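Local coordinates for aminopeptidase N family protein (Idiomarina loihiensis L2TR, PDB 4FGM) that probably acts as a zinc-dependent aminopeptidase of the M61 family, removing residues from the amino ends of peptides, at residues Y275-N280 with G308-F313. Sequence-based numbering, arbitrary orientation.
Sequences YFHSWN and GMTSYF. With ZN (zinc ion), chain C.
His-277 and Thr-310 meet beside the zinc ion of a gluzincin-type site (HExxH plus a downstream glutamate), where the helix carrying the HExxH motif packs against the helix that follows the third ligand, Glu-307. The methyl CG2 of Thr-310 sits squarely over one imidazole face, 3.9 Å from the centroid of the His-277 ring and 9° off its normal, with the two side chains crossing at about a right angle. The ring is also held in its own plane: His-277 ND1 donates to Asn-280 O over 2.8 Å, nearly in line with that C=O. His-277 NE2 binds the zinc ion at 2.0 Å. The carbonyl and the metal, at ND1 and NE2, fix the rotation of the imidazole, and the methyl packs against its face; the carbonyl would be expected to strengthen NE2 as a ligand. His-273 and Glu-307 complete the protein's share of the site, which also holds a maleic acid. The hydroxyl of Thr-310 is turned back to the carbonyl of Tyr-306, and Asn-280 ND2 adds only a weak, bent bond to OG1.

Next to these groups, Phe-276, its CG anti to the backbone N (chi1 -166°), reaches across to Phe-313. CB of Phe-313 lies over the Phe-276 face toward its rim, and the rings are slid apart, with centroids 5.3 Å from each other and planes at 23°. Met-405 of helix 401-413 touches both phenylalanines. An alanine at Phe-276 would probably leave a gap beside Phe-313 and Thr-310, depriving the Phe-313 ring of a packing partner. The phenylalanines come closest where CZ of Phe-276 lies 3.7 Å from CD2 of Phe-313.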
loop_
_atom_site.group_PDB
_atom_site.type_symbol
_atom_site.label_atom_id
_atom_site.label_comp_id
_atom_site.label_asym_id
_atom_site.label_seq_id
_atom_site.Cartn_x
_atom_site.Cartn_y
_atom_site.Cartn_z
ATOM N N TYR A 275 -6.673 4.878 -6.233
ATOM C CA TYR A 275 -7.916 5.296 -6.878
ATOM C C TYR A 275 -8.863 4.100 -7.003
ATOM O O TYR A 275 -10.043 4.188 -6.658
ATOM C CB TYR A 275 -7.616 5.866 -8.267
ATOM C CG TYR A 275 -8.727 6.710 -8.865
ATOM C CD1 TYR A 275 -9.034 7.967 -8.337
ATOM C CD2 TYR A 275 -9.441 6.270 -9.987
ATOM C CE1 TYR A 275 -10.014 8.763 -8.913
ATOM C CE2 TYR A 275 -10.425 7.062 -10.571
ATOM C CZ TYR A 275 -10.705 8.306 -10.033
ATOM O OH TYR A 275 -11.646 9.109 -10.626
ATOM N N PHE A 276 -8.338 2.981 -7.488
ATOM C CA PHE A 276 -9.129 1.766 -7.652
ATOM C C PHE A 276 -9.746 1.361 -6.316
ATOM O O PHE A 276 -10.891 0.885 -6.250
ATOM C CB PHE A 276 -8.241 0.623 -8.145
ATOM C CG PHE A 276 -9.006 -0.569 -8.650
ATOM C CD1 PHE A 276 -9.577 -0.553 -9.922
ATOM C CD2 PHE A 276 -9.185 -1.692 -7.851
ATOM C CE1 PHE A 276 -10.309 -1.639 -10.392
ATOM C CE2 PHE A 276 -9.918 -2.792 -8.313
ATOM C CZ PHE A 276 -10.485 -2.762 -9.588
ATOM N N HIS A 277 -8.972 1.560 -5.252
ATOM C CA HIS A 277 -9.412 1.230 -3.894
ATOM C C HIS A 277 -10.691 2.002 -3.533
ATOM O O HIS A 277 -11.429 1.597 -2.616
ATOM C CB HIS A 277 -8.314 1.546 -2.867
ATOM C CG HIS A 277 -7.406 0.390 -2.573
ATOM N ND1 HIS A 277 -7.868 -0.894 -2.359
ATOM C CD2 HIS A 277 -6.068 0.338 -2.391
ATOM C CE1 HIS A 277 -6.855 -1.683 -2.055
ATOM N NE2 HIS A 277 -5.752 -0.957 -2.066
ATOM N N SER A 278 -10.946 3.118 -4.225
ATOM C CA SER A 278 -12.155 3.903 -3.951
ATOM C C SER A 278 -13.366 2.987 -4.083
ATOM O O SER A 278 -14.361 3.114 -3.341
ATOM C CB SER A 278 -12.299 5.043 -4.953
ATOM O OG SER A 278 -11.405 6.087 -4.622
ATOM N N TRP A 279 -13.303 2.090 -5.063
ATOM C CA TRP A 279 -14.403 1.165 -5.270
ATOM C C TRP A 279 -14.089 -0.097 -4.485
ATOM O O TRP A 279 -14.920 -0.606 -3.715
ATOM C CB TRP A 279 -14.521 0.795 -6.742
ATOM C CG TRP A 279 -15.049 1.881 -7.596
ATOM C CD1 TRP A 279 -16.360 2.093 -7.950
ATOM C CD2 TRP A 279 -14.288 2.901 -8.241
ATOM N NE1 TRP A 279 -16.455 3.186 -8.790
ATOM C CE2 TRP A 279 -15.199 3.697 -8.988
ATOM C CE3 TRP A 279 -12.921 3.218 -8.269
ATOM C CZ2 TRP A 279 -14.788 4.786 -9.748
ATOM C CZ3 TRP A 279 -12.504 4.302 -9.026
ATOM C CH2 TRP A 279 -13.436 5.075 -9.763
ATOM N N ASN A 280 -12.877 -0.592 -4.672
ATOM C CA ASN A 280 -12.467 -1.814 -4.008
ATOM C C ASN A 280 -11.810 -1.573 -2.659
ATOM O O ASN A 280 -10.656 -1.112 -2.612
ATOM C CB ASN A 280 -11.521 -2.539 -4.962
ATOM C CG ASN A 280 -11.426 -4.036 -4.713
ATOM O OD1 ASN A 280 -12.251 -4.619 -4.015
ATOM N ND2 ASN A 280 -10.413 -4.674 -5.325
ATOM N N GLY A 308 -5.306 -8.095 -3.726
ATOM C CA GLY A 308 -4.916 -8.831 -4.920
ATOM C C GLY A 308 -5.420 -8.266 -6.237
ATOM O O GLY A 308 -4.615 -7.988 -7.134
HETATM N N MSE A 309 -6.740 -8.101 -6.365
HETATM C CA MSE A 309 -7.330 -7.564 -7.592
HETATM C C MSE A 309 -6.729 -6.196 -7.899
HETATM O O MSE A 309 -6.370 -5.897 -9.048
HETATM C CB MSE A 309 -8.855 -7.414 -7.453
HETATM C CG MSE A 309 -9.620 -8.682 -7.067
HETATM SE SE MSE A 309 -9.426 -10.198 -8.295
HETATM C CE MSE A 309 -8.366 -11.350 -7.170
ATOM N N THR A 310 -6.624 -5.369 -6.862
ATOM C CA THR A 310 -6.074 -4.026 -7.002
ATOM C C THR A 310 -4.615 -4.078 -7.462
ATOM O O THR A 310 -4.166 -3.236 -8.243
ATOM C CB THR A 310 -6.144 -3.267 -5.667
ATOM O OG1 THR A 310 -7.453 -3.430 -5.100
ATOM C CG2 THR A 310 -5.851 -1.778 -5.883
ATOM N N SER A 311 -3.881 -5.081 -6.984
ATOM C CA SER A 311 -2.480 -5.228 -7.361
ATOM C C SER A 311 -2.314 -5.723 -8.789
ATOM O O SER A 311 -1.215 -5.690 -9.332
ATOM C CB SER A 311 -1.754 -6.163 -6.397
ATOM O OG SER A 311 -1.600 -5.537 -5.136
ATOM N N TYR A 312 -3.401 -6.187 -9.394
ATOM C CA TYR A 312 -3.350 -6.641 -10.781
ATOM C C TYR A 312 -3.760 -5.474 -11.669
ATOM O O TYR A 312 -3.140 -5.206 -12.695
ATOM C CB TYR A 312 -4.311 -7.809 -11.005
ATOM C CG TYR A 312 -4.634 -8.067 -12.463
ATOM C CD1 TYR A 312 -3.673 -8.583 -13.332
ATOM C CD2 TYR A 312 -5.911 -7.802 -12.971
ATOM C CE1 TYR A 312 -3.972 -8.834 -14.670
ATOM C CE2 TYR A 312 -6.223 -8.049 -14.305
ATOM C CZ TYR A 312 -5.250 -8.567 -15.150
ATOM O OH TYR A 312 -5.559 -8.827 -16.466
ATOM N N PHE A 313 -4.798 -4.763 -11.257
ATOM C CA PHE A 313 -5.288 -3.643 -12.045
ATOM C C PHE A 313 -4.437 -2.377 -12.021
ATOM O O PHE A 313 -4.398 -1.659 -13.023
ATOM C CB PHE A 313 -6.742 -3.332 -11.661
ATOM C CG PHE A 313 -7.739 -4.281 -12.281
ATOM C CD1 PHE A 313 -7.948 -4.288 -13.657
ATOM C CD2 PHE A 313 -8.450 -5.182 -11.496
ATOM C CE1 PHE A 313 -8.843 -5.193 -14.247
ATOM C CE2 PHE A 313 -9.348 -6.092 -12.077
ATOM C CZ PHE A 313 -9.548 -6.090 -13.454
HETATM ZN ZN ZN C . -3.920 -1.590 -1.581
#